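Oxidoreductase, NAD-binding/iron-sulfur cluster-binding protein (Nitratireductor pacificus pht-3B, PDB 6ZXU) catalyses reductive dehalogenation with a bound cobalamin, to which its two [4Fe-4S] clusters probably deliver the electrons. Local coordinates at residues T434-S439 with P596-D601; V425-Q430 with L505-I510; H341-G346 with K638-D643; L40-L45 with S113-D118. One frame throughout, in Å; residues are numbered along the deposited sequence.

Contact 1 (T434-S439 with P596-D601). With NA (sodium ion), chain G; SF4 (iron/sulfur cluster), chain D.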
loop_
_atom_site.group_PDB
_atom_site.type_symbol
_atom_site.label_atom_id
_atom_site.label_comp_id
_atom_site.label_asym_id
_atom_site.label_seq_id
_atom_site.Cartn_x
_atom_site.Cartn_y
_atom_site.Cartn_z
ATOM N N THR A 434 6.753 0.115 10.044
ATOM C CA THR A 434 6.249 -1.167 10.452
ATOM C C THR A 434 7.207 -2.298 10.026
ATOM O O THR A 434 7.541 -3.191 10.797
ATOM C CB THR A 434 4.851 -1.428 9.924
ATOM O OG1 THR A 434 3.946 -0.548 10.567
ATOM C CG2 THR A 434 4.391 -2.840 10.194
ATOM N N MET A 435 7.712 -2.241 8.797
ATOM C CA MET A 435 8.595 -3.263 8.336
ATOM C C MET A 435 9.890 -3.308 9.131
ATOM O O MET A 435 10.517 -4.384 9.224
ATOM C CB MET A 435 8.879 -3.081 6.802
ATOM C CG MET A 435 9.086 -4.355 6.049
ATOM S SD MET A 435 9.151 -4.033 4.196
ATOM C CE MET A 435 7.437 -3.584 3.835
ATOM N N GLU A 436 10.318 -2.185 9.686
ATOM C CA GLU A 436 11.517 -2.152 10.506
ATOM C C GLU A 436 11.403 -3.033 11.754
ATOM O O GLU A 436 12.371 -3.582 12.176
ATOM C CB GLU A 436 11.846 -0.695 10.936
ATOM C CG GLU A 436 12.748 0.046 9.955
ATOM C CD GLU A 436 14.048 -0.760 9.524
ATOM O OE1 GLU A 436 14.108 -1.349 8.375
ATOM O OE2 GLU A 436 15.018 -0.839 10.354
ATOM N N GLY A 437 10.224 -3.072 12.364
ATOM C CA GLY A 437 9.981 -3.868 13.543
ATOM C C GLY A 437 9.845 -5.361 13.269
ATOM O O GLY A 437 9.926 -6.151 14.167
ATOM N N ALA A 438 9.599 -5.734 11.997
ATOM C CA ALA A 438 9.069 -7.034 11.574
ATOM C C ALA A 438 10.192 -7.905 11.096
ATOM O O ALA A 438 11.241 -7.447 10.715
ATOM C CB ALA A 438 8.072 -6.855 10.454
ATOM N N SER A 439 9.951 -9.195 11.133
ATOM C CA SER A 439 10.846 -10.178 10.551
ATOM C C SER A 439 10.714 -10.185 8.978
ATOM O O SER A 439 11.583 -10.681 8.285
ATOM C CB SER A 439 10.501 -11.587 11.087
ATOM O OG SER A 439 11.428 -12.518 10.573
ATOM N N PRO A 596 18.856 -2.970 0.432
ATOM C CA PRO A 596 19.467 -1.691 0.777
ATOM C C PRO A 596 18.665 -0.465 0.371
ATOM O O PRO A 596 18.729 0.558 1.057
ATOM C CB PRO A 596 20.802 -1.705 0.030
ATOM C CG PRO A 596 21.095 -3.134 -0.117
ATOM C CD PRO A 596 19.772 -3.807 -0.338
ATOM N N TRP A 597 17.902 -0.535 -0.686
ATOM C CA TRP A 597 17.055 0.583 -1.136
ATOM C C TRP A 597 15.821 0.821 -0.273
ATOM O O TRP A 597 15.136 1.833 -0.447
ATOM C CB TRP A 597 16.612 0.385 -2.569
ATOM C CG TRP A 597 17.755 0.418 -3.576
ATOM C CD1 TRP A 597 18.517 -0.612 -3.922
ATOM C CD2 TRP A 597 18.172 1.536 -4.376
ATOM N NE1 TRP A 597 19.392 -0.246 -4.907
ATOM C CE2 TRP A 597 19.237 1.082 -5.189
ATOM C CE3 TRP A 597 17.736 2.868 -4.525
ATOM C CZ2 TRP A 597 19.837 1.870 -6.123
ATOM C CZ3 TRP A 597 18.369 3.667 -5.440
ATOM C CH2 TRP A 597 19.440 3.178 -6.203
ATOM N N ASN A 598 15.528 -0.101 0.623
ATOM C CA ASN A 598 14.516 0.101 1.609
ATOM C C ASN A 598 15.115 0.913 2.739
ATOM O O ASN A 598 15.824 0.366 3.587
ATOM C CB ASN A 598 13.926 -1.274 2.059
ATOM C CG ASN A 598 12.910 -1.118 3.244
ATOM O OD1 ASN A 598 12.123 -0.184 3.302
ATOM N ND2 ASN A 598 13.080 -1.948 4.259
ATOM N N ARG A 599 14.863 2.207 2.762
ATOM C CA ARG A 599 15.484 3.117 3.714
ATOM C C ARG A 599 14.519 4.098 4.281
ATOM O O ARG A 599 13.483 4.365 3.692
ATOM C CB ARG A 599 16.487 4.030 3.021
ATOM C CG ARG A 599 17.556 3.318 2.329
ATOM C CD ARG A 599 18.662 4.279 1.996
ATOM N NE ARG A 599 19.842 3.497 1.673
ATOM C CZ ARG A 599 20.159 3.191 0.431
ATOM N NH1 ARG A 599 19.400 3.605 -0.552
ATOM N NH2 ARG A 599 21.262 2.463 0.199
ATOM N N GLU A 600 14.925 4.704 5.421
ATOM C CA GLU A 600 14.146 5.744 6.035
ATOM C C GLU A 600 14.108 7.010 5.149
ATOM O O GLU A 600 15.065 7.326 4.443
ATOM C CB GLU A 600 14.682 6.069 7.473
ATOM C CG GLU A 600 13.589 6.741 8.330
ATOM C CD GLU A 600 14.057 7.201 9.729
ATOM O OE1 GLU A 600 15.097 6.729 10.209
ATOM O OE2 GLU A 600 13.371 8.053 10.339
ATOM N N ASP A 601 13.023 7.771 5.255
ATOM C CA ASP A 601 12.836 9.059 4.487
ATOM C C ASP A 601 13.492 10.280 5.217
ATOM O O ASP A 601 12.802 11.195 5.684
ATOM C CB ASP A 601 11.320 9.249 4.228
ATOM C CG ASP A 601 10.972 10.447 3.311
ATOM O OD1 ASP A 601 11.767 10.771 2.350
ATOM O OD2 ASP A 601 9.896 11.067 3.599
HETATM NA NA NA G . 17.483 -1.436 4.256
HETATM FE FE1 SF4 D . 18.253 -7.624 -4.092
HETATM FE FE2 SF4 D . 20.398 -5.923 -3.483
HETATM FE FE3 SF4 D . 17.879 -4.940 -3.473
HETATM FE FE4 SF4 D . 18.968 -5.629 -5.878
HETATM S S1 SF4 D . 19.659 -4.050 -4.389
HETATM S S2 SF4 D . 16.961 -6.135 -5.164
HETATM S S3 SF4 D . 20.148 -7.403 -5.162
HETATM S S4 SF4 D . 18.786 -6.551 -2.188
HETATM O O HOH W 1 12.098 -1.690 6.751
HETATM O O HOH W 2 16.197 -2.559 6.045
HETATM O O HOH W 3 19.119 0.169 3.913
HETATM O O HOH W 4 18.920 -3.197 4.199
#
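At the sodium site beside a [4Fe-4S] cluster, N598 of the ferredoxin-type dicluster region faces M435 and E436 of helix 432-437 without any direct hydrogen bond. The evidence for a mediated contact is water 1: it donates to E436 OE1 at 2.6 Å and accepts from N598 ND2 at 2.7 Å, whereas ND2 and OE1 themselves stand 4.3 Å apart. With CG anti to the backbone N, a chi1 of 174° places the N598 amide within a water's reach of E436. M435 SD is 4.4 Å from N598 ND2, a loose van der Waals approach. The other end of the amide is fixed as well, since OD1 accepts from R513, so both of its polar atoms have partners. Only 82 Å² is buried in all, as expected of a join made largely through water.

N598 also serves the metal with its backbone: its O binds the sodium at 2.5 Å, alongside C595 O and waters 2, 3 and 4. Water 2 adds a weak bond to E436 OE1, which puts the carboxylate in the second shell of the ion. On the cluster side P596 CD lies 3.5 Å from S4, and the W597 indole presents its edge, CD1 being 3.7 Å from S1 in the ring plane.

Contact 2 (V425-Q430 with L505-I510)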
loop_
_atom_site.group_PDB
_atom_site.type_symbol
_atom_site.label_atom_id
_atom_site.label_comp_id
_atom_site.label_asym_id
_atom_site.label_seq_id
_atom_site.Cartn_x
_atom_site.Cartn_y
_atom_site.Cartn_z
ATOM N N VAL A 425 -1.016 3.379 -13.494
ATOM C CA VAL A 425 -0.347 2.566 -12.513
ATOM C C VAL A 425 -0.046 3.455 -11.310
ATOM O O VAL A 425 0.552 4.538 -11.416
ATOM C CB VAL A 425 0.979 2.024 -13.051
ATOM C CG1 VAL A 425 1.591 1.015 -12.101
ATOM C CG2 VAL A 425 0.739 1.384 -14.396
ATOM N N MET A 426 -0.419 2.953 -10.139
ATOM C CA MET A 426 -0.147 3.671 -8.882
ATOM C C MET A 426 0.525 2.769 -7.896
ATOM O O MET A 426 0.268 1.587 -7.864
ATOM C CB MET A 426 -1.392 4.232 -8.323
ATOM C CG MET A 426 -1.898 5.299 -9.232
ATOM S SD MET A 426 -3.523 5.949 -8.871
ATOM C CE MET A 426 -4.504 4.466 -9.215
ATOM N N LEU A 427 1.488 3.320 -7.179
ATOM C CA LEU A 427 2.221 2.605 -6.135
ATOM C C LEU A 427 1.776 3.127 -4.759
ATOM O O LEU A 427 1.671 4.322 -4.565
ATOM C CB LEU A 427 3.672 2.729 -6.310
ATOM C CG LEU A 427 4.378 2.310 -7.589
ATOM C CD1 LEU A 427 5.921 2.498 -7.369
ATOM C CD2 LEU A 427 4.096 0.876 -7.943
ATOM N N ILE A 428 1.551 2.212 -3.862
ATOM C CA ILE A 428 1.248 2.461 -2.446
ATOM C C ILE A 428 2.417 1.894 -1.639
ATOM O O ILE A 428 2.713 0.708 -1.751
ATOM C CB ILE A 428 -0.069 1.803 -2.037
ATOM C CG1 ILE A 428 -1.229 2.180 -2.959
ATOM C CG2 ILE A 428 -0.382 2.148 -0.593
ATOM C CD1 ILE A 428 -1.538 3.663 -2.875
ATOM N N ASP A 429 3.025 2.742 -0.845
ATOM C CA ASP A 429 4.144 2.408 0.028
ATOM C C ASP A 429 3.619 1.431 1.095
ATOM O O ASP A 429 2.623 1.695 1.758
ATOM C CB ASP A 429 4.750 3.665 0.657
ATOM C CG ASP A 429 6.018 3.398 1.422
ATOM O OD1 ASP A 429 6.267 2.208 1.850
ATOM O OD2 ASP A 429 6.744 4.389 1.689
ATOM N N GLN A 430 4.247 0.268 1.206
ATOM C CA GLN A 430 3.844 -0.707 2.214
ATOM C C GLN A 430 4.131 -0.289 3.689
ATOM O O GLN A 430 3.476 -0.847 4.591
ATOM C CB GLN A 430 4.452 -2.057 1.996
ATOM C CG GLN A 430 3.765 -2.823 0.873
ATOM C CD GLN A 430 3.921 -4.350 1.009
ATOM O OE1 GLN A 430 3.816 -4.911 2.086
ATOM N NE2 GLN A 430 4.168 -5.004 -0.136
ATOM N N LEU A 505 9.430 -5.053 -8.933
ATOM C CA LEU A 505 10.186 -3.944 -9.475
ATOM C C LEU A 505 10.534 -2.933 -8.386
ATOM O O LEU A 505 9.797 -2.758 -7.422
ATOM C CB LEU A 505 9.426 -3.207 -10.584
ATOM C CG LEU A 505 9.520 -4.038 -11.921
ATOM C CD1 LEU A 505 8.409 -5.071 -11.862
ATOM C CD2 LEU A 505 9.421 -3.191 -13.099
ATOM N N LEU A 506 11.673 -2.279 -8.536
ATOM C CA LEU A 506 12.239 -1.464 -7.521
ATOM C C LEU A 506 12.253 0.018 -7.960
ATOM O O LEU A 506 12.685 0.374 -9.032
ATOM C CB LEU A 506 13.643 -1.984 -7.191
ATOM C CG LEU A 506 14.400 -1.495 -5.968
ATOM C CD1 LEU A 506 15.359 -2.532 -5.550
ATOM C CD2 LEU A 506 15.121 -0.159 -6.184
ATOM N N ASN A 507 11.746 0.872 -7.083
ATOM C CA ASN A 507 11.596 2.309 -7.278
ATOM C C ASN A 507 12.767 3.026 -6.608
ATOM O O ASN A 507 13.242 2.609 -5.558
ATOM C CB ASN A 507 10.247 2.777 -6.640
ATOM C CG ASN A 507 10.059 4.249 -6.658
ATOM O OD1 ASN A 507 10.500 4.974 -5.803
ATOM N ND2 ASN A 507 9.404 4.731 -7.714
ATOM N N PRO A 508 13.297 4.114 -7.214
ATOM C CA PRO A 508 14.495 4.702 -6.643
ATOM C C PRO A 508 14.287 5.431 -5.299
ATOM O O PRO A 508 15.261 5.731 -4.600
ATOM C CB PRO A 508 14.979 5.630 -7.749
ATOM C CG PRO A 508 13.780 5.892 -8.568
ATOM C CD PRO A 508 12.956 4.653 -8.524
ATOM N N PHE A 509 13.061 5.685 -4.892
ATOM C CA PHE A 509 12.814 6.419 -3.653
ATOM C C PHE A 509 12.246 5.500 -2.560
ATOM O O PHE A 509 12.576 5.728 -1.412
ATOM C CB PHE A 509 11.865 7.603 -3.886
ATOM C CG PHE A 509 12.428 8.613 -4.843
ATOM C CD1 PHE A 509 13.417 9.458 -4.433
ATOM C CD2 PHE A 509 12.076 8.620 -6.176
ATOM C CE1 PHE A 509 13.999 10.345 -5.319
ATOM C CE2 PHE A 509 12.604 9.540 -7.070
ATOM C CZ PHE A 509 13.580 10.386 -6.674
ATOM N N ILE A 510 11.351 4.566 -2.857
ATOM C CA ILE A 510 10.747 3.671 -1.810
ATOM C C ILE A 510 11.260 2.245 -1.977
ATOM O O ILE A 510 10.779 1.345 -1.306
ATOM C CB ILE A 510 9.227 3.748 -1.762
ATOM C CG1 ILE A 510 8.577 3.185 -3.004
ATOM C CG2 ILE A 510 8.771 5.161 -1.521
ATOM C CD1 ILE A 510 7.098 2.971 -2.821
#
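N507 OD1 is gripped by two backbone N-H groups of its own turn while its ND2 lies near L427. F509 N donates to N507 OD1 at 2.8 Å, which makes an Asx turn. I510 N donates to the same N507 OD1 at 3.1 Å, which extends it to an Asx motif. The donors approach differently: F509 N stands above the carbonyl plane, 39° out of it, whereas I510 N is tilted by only 16°. The amide nitrogen is held too, because ND2 donates to L495 O, and it is this atom that lies 4.2 Å from L427 CD1, the two side chains crossing obliquely. A leucine in place of N507 would probably leave F509 N, I510 N and L495 O without their mate and let the turn shift.

The segments belong to different sheets: strand 422-429 is an inner strand of a four-stranded antiparallel sheet, and 505-506, weakly bonded, runs antiparallel to 497-498. No hydrogen bond crosses between them; the contact is packing, 166 Å² in all, and F394 of the neighbouring strand touches L427, N507 and I510 together. Cobalamin lies close by, with L505 N hydrogen-bonded to it and Q430 also at its site.

I510 supplies the second half of the contact. With CG1 between the backbone N and the carbonyl carbon (chi1 67°), its CD1 reaches within 4.1 Å of D429 CA, and CG2 comes 3.9 Å from D429 OD2. The D429 and I510 side chains slide past each other in opposite directions, D429 OD1 being held by a salt bridge to R513 and by G431 N.

Contact 3 (H341-G346 with K638-D643); sequences HPLALG and KRWWFD
H341 carries the polar part of this contact, donating from NE2 to F642 O at 2.9 Å. The bond is bent, with an N-H...O angle of 141°, yet the carbonyl oxygen lies practically in the imidazole plane. The other ring nitrogen works within its own segment: ND1 accepts from L343 N at 3.0 Å, which makes H341 the N-cap of helix 342-354. A chi1 of -171°, which turns CG away from the backbone N, puts the ring where it can serve the helix start with one nitrogen and the 638-643 loop with the other.

The apolar part is a single touch. L343 CD2 meets W640 CH2 at 4.0 Å, in the plane of the indole and at its edge, the side chains crossing at about a right angle. One face of that indole is backed by W641 CE3, 3.6 Å above the plane, and its NE1 donates to T434.

The ionic pairing does not cross the contact: R639 NH2 meets the syn lone pair of D643 OD2 at 2.9 Å, nearly in the guanidinium plane, and NH1 pairs with E660 further along the chain.

With ND1 accepting and NE2 donating, H341 is probably the neutral tautomer protonated on NE2; D643 OD1, 6.4 Å from NE2, is too distant to pair with it. The histidine thus joins an N-H of the first helical turn to a loop carbonyl, and probably does so as a neutral ring.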
loop_
_atom_site.group_PDB
_atom_site.type_symbol
_atom_site.label_atom_id
_atom_site.label_comp_id
_atom_site.label_asym_id
_atom_site.label_seq_id
_atom_site.Cartn_x
_atom_site.Cartn_y
_atom_site.Cartn_z
ATOM N N HIS A 341 -4.295 -12.901 10.793
ATOM C CA HIS A 341 -4.246 -11.885 11.832
ATOM C C HIS A 341 -5.528 -11.076 11.835
ATOM O O HIS A 341 -6.085 -10.799 10.776
ATOM C CB HIS A 341 -3.038 -10.985 11.601
ATOM C CG HIS A 341 -2.768 -10.053 12.731
ATOM N ND1 HIS A 341 -3.512 -8.914 12.946
ATOM C CD2 HIS A 341 -1.831 -10.078 13.692
ATOM C CE1 HIS A 341 -3.027 -8.259 13.989
ATOM N NE2 HIS A 341 -2.022 -8.967 14.474
ATOM N N PRO A 342 -6.057 -10.716 13.026
ATOM C CA PRO A 342 -7.353 -9.964 13.095
ATOM C C PRO A 342 -7.421 -8.641 12.352
ATOM O O PRO A 342 -8.505 -8.236 11.920
ATOM C CB PRO A 342 -7.496 -9.679 14.596
ATOM C CG PRO A 342 -6.846 -10.835 15.247
ATOM C CD PRO A 342 -5.654 -11.176 14.381
ATOM N N LEU A 343 -6.305 -7.947 12.214
ATOM C CA LEU A 343 -6.278 -6.715 11.463
ATOM C C LEU A 343 -6.542 -6.918 9.988
ATOM O O LEU A 343 -7.345 -6.196 9.382
ATOM C CB LEU A 343 -4.938 -5.979 11.683
ATOM C CG LEU A 343 -4.828 -4.607 11.035
ATOM C CD1 LEU A 343 -5.878 -3.609 11.519
ATOM C CD2 LEU A 343 -3.440 -4.006 11.260
ATOM N N ALA A 344 -5.868 -7.902 9.396
ATOM C CA ALA A 344 -6.162 -8.280 8.020
ATOM C C ALA A 344 -7.640 -8.734 7.830
ATOM O O ALA A 344 -8.306 -8.349 6.881
ATOM C CB ALA A 344 -5.230 -9.404 7.608
ATOM N N LEU A 345 -8.146 -9.521 8.754
ATOM C CA LEU A 345 -9.576 -9.875 8.746
ATOM C C LEU A 345 -10.487 -8.648 8.799
ATOM O O LEU A 345 -11.561 -8.649 8.192
ATOM C CB LEU A 345 -9.931 -10.846 9.896
ATOM C CG LEU A 345 -9.401 -12.262 9.655
ATOM C CD1 LEU A 345 -9.383 -13.092 10.898
ATOM C CD2 LEU A 345 -10.296 -12.965 8.625
ATOM N N GLY A 346 -10.074 -7.578 9.451
ATOM C CA GLY A 346 -10.865 -6.304 9.429
ATOM C C GLY A 346 -10.904 -5.703 8.072
ATOM O O GLY A 346 -11.830 -4.960 7.738
ATOM N N LYS A 638 9.723 -0.621 17.077
ATOM C CA LYS A 638 8.683 -0.518 16.051
ATOM C C LYS A 638 7.700 -1.701 16.008
ATOM O O LYS A 638 6.847 -1.776 15.133
ATOM C CB LYS A 638 9.336 -0.331 14.713
ATOM C CG LYS A 638 10.298 0.873 14.576
ATOM C CD LYS A 638 9.536 2.163 14.677
ATOM C CE LYS A 638 10.426 3.299 14.300
ATOM N NZ LYS A 638 9.609 4.527 14.239
ATOM N N ARG A 639 7.830 -2.670 16.902
ATOM C CA ARG A 639 6.964 -3.809 16.931
ATOM C C ARG A 639 5.699 -3.485 17.692
ATOM O O ARG A 639 5.580 -3.767 18.884
ATOM C CB ARG A 639 7.702 -5.028 17.492
ATOM C CG ARG A 639 6.920 -6.331 17.347
ATOM C CD ARG A 639 7.844 -7.490 17.511
ATOM N NE ARG A 639 7.162 -8.757 17.671
ATOM C CZ ARG A 639 7.833 -9.881 17.969
ATOM N NH1 ARG A 639 9.154 -9.845 18.093
ATOM N NH2 ARG A 639 7.219 -11.049 18.096
ATOM N N TRP A 640 4.731 -2.879 17.017
ATOM C CA TRP A 640 3.589 -2.359 17.707
ATOM C C TRP A 640 2.401 -3.315 17.720
ATOM O O TRP A 640 1.414 -3.029 18.414
ATOM C CB TRP A 640 3.107 -1.075 17.004
ATOM C CG TRP A 640 2.838 -1.224 15.522
ATOM C CD1 TRP A 640 3.762 -1.000 14.497
ATOM C CD2 TRP A 640 1.609 -1.602 14.871
ATOM N NE1 TRP A 640 3.182 -1.240 13.258
ATOM C CE2 TRP A 640 1.869 -1.601 13.455
ATOM C CE3 TRP A 640 0.363 -1.981 15.333
ATOM C CZ2 TRP A 640 0.906 -1.956 12.542
ATOM C CZ3 TRP A 640 -0.572 -2.369 14.449
ATOM C CH2 TRP A 640 -0.322 -2.333 13.060
ATOM N N TRP A 641 2.429 -4.374 16.898
ATOM C CA TRP A 641 1.247 -5.257 16.705
ATOM C C TRP A 641 1.286 -6.425 17.688
ATOM O O TRP A 641 2.340 -6.767 18.262
ATOM C CB TRP A 641 1.207 -5.804 15.235
ATOM C CG TRP A 641 2.468 -6.559 14.846
ATOM C CD1 TRP A 641 2.689 -7.916 14.949
ATOM C CD2 TRP A 641 3.667 -6.000 14.328
ATOM N NE1 TRP A 641 3.958 -8.210 14.558
ATOM C CE2 TRP A 641 4.568 -7.045 14.148
ATOM C CE3 TRP A 641 4.050 -4.705 13.972
ATOM C CZ2 TRP A 641 5.852 -6.823 13.709
ATOM C CZ3 TRP A 641 5.307 -4.480 13.543
ATOM C CH2 TRP A 641 6.213 -5.533 13.401
ATOM N N PHE A 642 0.119 -7.053 17.860
ATOM C CA PHE A 642 -0.026 -8.280 18.661
ATOM C C PHE A 642 0.243 -9.512 17.809
ATOM O O PHE A 642 -0.112 -9.543 16.635
ATOM C CB PHE A 642 -1.452 -8.385 19.228
ATOM C CG PHE A 642 -1.870 -7.283 20.170
ATOM C CD1 PHE A 642 -0.962 -6.580 20.915
ATOM C CD2 PHE A 642 -3.225 -6.996 20.305
ATOM C CE1 PHE A 642 -1.343 -5.583 21.754
ATOM C CE2 PHE A 642 -3.648 -6.023 21.165
ATOM C CZ PHE A 642 -2.705 -5.319 21.890
ATOM N N ASP A 643 0.878 -10.505 18.391
ATOM C CA ASP A 643 1.051 -11.793 17.758
ATOM C C ASP A 643 -0.193 -12.697 17.998
ATOM O O ASP A 643 -0.290 -13.385 18.996
ATOM C CB ASP A 643 2.287 -12.489 18.314
ATOM C CG ASP A 643 3.546 -11.861 17.844
ATOM O OD1 ASP A 643 3.545 -11.106 16.831
ATOM O OD2 ASP A 643 4.545 -12.069 18.477
#

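Contact 4 (L40-L45 with S113-D118); sequences LGPLAL and SAYFLD
Near the C-terminal end of helix 103-116, which closes in a Schellman motif with D118 as its C-prime residue, Y115 lays its ring against G41 of the 40-45 loop. This is the tight part: a CH-pi contact with G41 CA 3.5 Å from the ring centroid and only 9° off the normal. A side chain at G41 would not fit, since a CB would come 2.4 Å from Y115 CZ, and the positive phi of 71° suits glycine as well. At the end of the ring, L45 CD1 comes from the opposite direction to within 3.4 Å of Y115 OH.

The loose side is that of L40 and P42. L40 directs its side chain away from the helix, and P42, which is exposed, adds only a lighter touch, its CD 3.9 Å from Y115 CD1. Replacing Y115 by a leucine would probably leave water 5 and V122 N, which both bond to the hydroxyl, short of a partner and strip G41 of its aromatic cover. Water 5 is a separate bridge from the loop to the phenol: it donates to L40 O and accepts from L43 N, each at 3.1 Å, and lies 3.0 Å from Y115 OH.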
loop_
_atom_site.group_PDB
_atom_site.type_symbol
_atom_site.label_atom_id
_atom_site.label_comp_id
_atom_site.label_asym_id
_atom_site.label_seq_id
_atom_site.Cartn_x
_atom_site.Cartn_y
_atom_site.Cartn_z
ATOM N N LEU A 40 2.963 6.947 18.779
ATOM C CA LEU A 40 3.109 8.368 18.842
ATOM C C LEU A 40 2.773 9.083 17.562
ATOM O O LEU A 40 2.537 10.276 17.562
ATOM C CB LEU A 40 4.572 8.718 19.297
ATOM C CG LEU A 40 4.953 8.230 20.698
ATOM C CD1 LEU A 40 6.324 8.678 21.126
ATOM C CD2 LEU A 40 3.965 8.696 21.761
ATOM N N GLY A 41 2.788 8.349 16.453
ATOM C CA GLY A 41 2.525 8.897 15.142
ATOM C C GLY A 41 3.649 9.808 14.594
ATOM O O GLY A 41 4.709 10.016 15.239
ATOM N N PRO A 42 3.372 10.449 13.449
ATOM C CA PRO A 42 4.373 11.309 12.801
ATOM C C PRO A 42 4.394 12.749 13.263
ATOM O O PRO A 42 5.330 13.447 12.915
ATOM C CB PRO A 42 3.970 11.202 11.351
ATOM C CG PRO A 42 2.487 11.077 11.373
ATOM C CD PRO A 42 2.173 10.263 12.601
ATOM N N LEU A 43 3.445 13.199 14.085
ATOM C CA LEU A 43 3.389 14.522 14.594
ATOM C C LEU A 43 3.774 14.540 16.086
ATOM O O LEU A 43 3.553 13.564 16.819
ATOM C CB LEU A 43 1.955 15.122 14.397
ATOM C CG LEU A 43 1.478 15.203 12.953
ATOM C CD1 LEU A 43 0.001 15.542 12.965
ATOM C CD2 LEU A 43 2.250 16.284 12.164
ATOM N N ALA A 44 4.302 15.672 16.518
ATOM C CA ALA A 44 4.793 15.834 17.919
ATOM C C ALA A 44 3.625 16.228 18.853
ATOM O O ALA A 44 3.696 17.221 19.578
ATOM C CB ALA A 44 5.930 16.873 18.009
ATOM N N LEU A 45 2.611 15.377 18.900
ATOM C CA LEU A 45 1.423 15.608 19.709
ATOM C C LEU A 45 1.753 15.625 21.220
ATOM O O LEU A 45 1.137 16.330 21.994
ATOM C CB LEU A 45 0.362 14.559 19.424
ATOM C CG LEU A 45 -0.117 14.433 17.966
ATOM C CD1 LEU A 45 -1.217 13.380 17.834
ATOM C CD2 LEU A 45 -0.523 15.749 17.406
ATOM N N SER A 113 -2.293 1.162 15.147
ATOM C CA SER A 113 -3.106 0.600 14.070
ATOM C C SER A 113 -3.685 1.685 13.238
ATOM O O SER A 113 -3.725 1.537 12.014
ATOM C CB SER A 113 -4.225 -0.320 14.608
ATOM O OG SER A 113 -3.733 -1.415 15.345
ATOM N N ALA A 114 -4.212 2.748 13.857
ATOM C CA ALA A 114 -4.788 3.824 13.121
ATOM C C ALA A 114 -3.767 4.582 12.267
ATOM O O ALA A 114 -4.041 4.941 11.131
ATOM C CB ALA A 114 -5.516 4.744 14.052
ATOM N N TYR A 115 -2.574 4.810 12.809
ATOM C CA TYR A 115 -1.515 5.482 12.109
ATOM C C TYR A 115 -1.031 4.593 10.943
ATOM O O TYR A 115 -0.742 5.110 9.879
ATOM C CB TYR A 115 -0.326 5.816 13.065
ATOM C CG TYR A 115 -0.615 7.003 13.966
ATOM C CD1 TYR A 115 -0.988 8.214 13.418
ATOM C CD2 TYR A 115 -0.551 6.911 15.327
ATOM C CE1 TYR A 115 -1.240 9.316 14.190
ATOM C CE2 TYR A 115 -0.824 8.008 16.109
ATOM C CZ TYR A 115 -1.151 9.198 15.563
ATOM O OH TYR A 115 -1.364 10.306 16.299
ATOM N N PHE A 116 -0.961 3.283 11.149
ATOM C CA PHE A 116 -0.661 2.305 10.100
ATOM C C PHE A 116 -1.614 2.469 8.893
ATOM O O PHE A 116 -1.189 2.408 7.722
ATOM C CB PHE A 116 -0.684 0.919 10.673
ATOM C CG PHE A 116 -0.575 -0.192 9.656
ATOM C CD1 PHE A 116 0.659 -0.436 9.002
ATOM C CD2 PHE A 116 -1.617 -1.020 9.389
ATOM C CE1 PHE A 116 0.798 -1.464 8.122
ATOM C CE2 PHE A 116 -1.502 -2.063 8.443
ATOM C CZ PHE A 116 -0.283 -2.273 7.834
ATOM N N LEU A 117 -2.864 2.791 9.170
ATOM C CA LEU A 117 -3.890 2.995 8.134
ATOM C C LEU A 117 -3.932 4.408 7.648
ATOM O O LEU A 117 -4.837 4.793 6.943
ATOM C CB LEU A 117 -5.255 2.559 8.646
ATOM C CG LEU A 117 -5.394 1.131 9.070
ATOM C CD1 LEU A 117 -6.760 0.886 9.666
ATOM C CD2 LEU A 117 -5.208 0.163 7.922
ATOM N N ASP A 118 -2.947 5.207 8.021
ATOM C CA ASP A 118 -2.808 6.574 7.578
ATOM C C ASP A 118 -3.858 7.569 8.183
ATOM O O ASP A 118 -4.190 8.565 7.574
ATOM C CB ASP A 118 -2.725 6.657 6.055
ATOM C CG ASP A 118 -1.637 5.778 5.508
ATOM O OD1 ASP A 118 -0.442 6.062 5.829
ATOM O OD2 ASP A 118 -1.967 4.754 4.834
HETATM O O HOH W 5 0.953 12.008 15.483
#

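From the N terminus, contact 4 closes first, joining the 40-45 loop to the end of helix 103-116 before any other contact opens. Contact 3 then opens at 341-346 and shuts only at 638-643, so the whole of contacts 1 and 2 falls within its span. Those two cross: 425-430 and 434-439, a strand and the helix after it, are followed by 505-510 and 596-601 in the same order. W597 CG on L506 CD2, 3.8 Å apart, joins contacts 1 and 2 near the cluster, and M435 CE packs on Q430 CB. Contact 3 touches contact 1 through W641 CH2 on G437 C and contact 4 through L343 CD2 on F116 CE2, linking helix 103-116 and the 638-643 loop to helix 432-437.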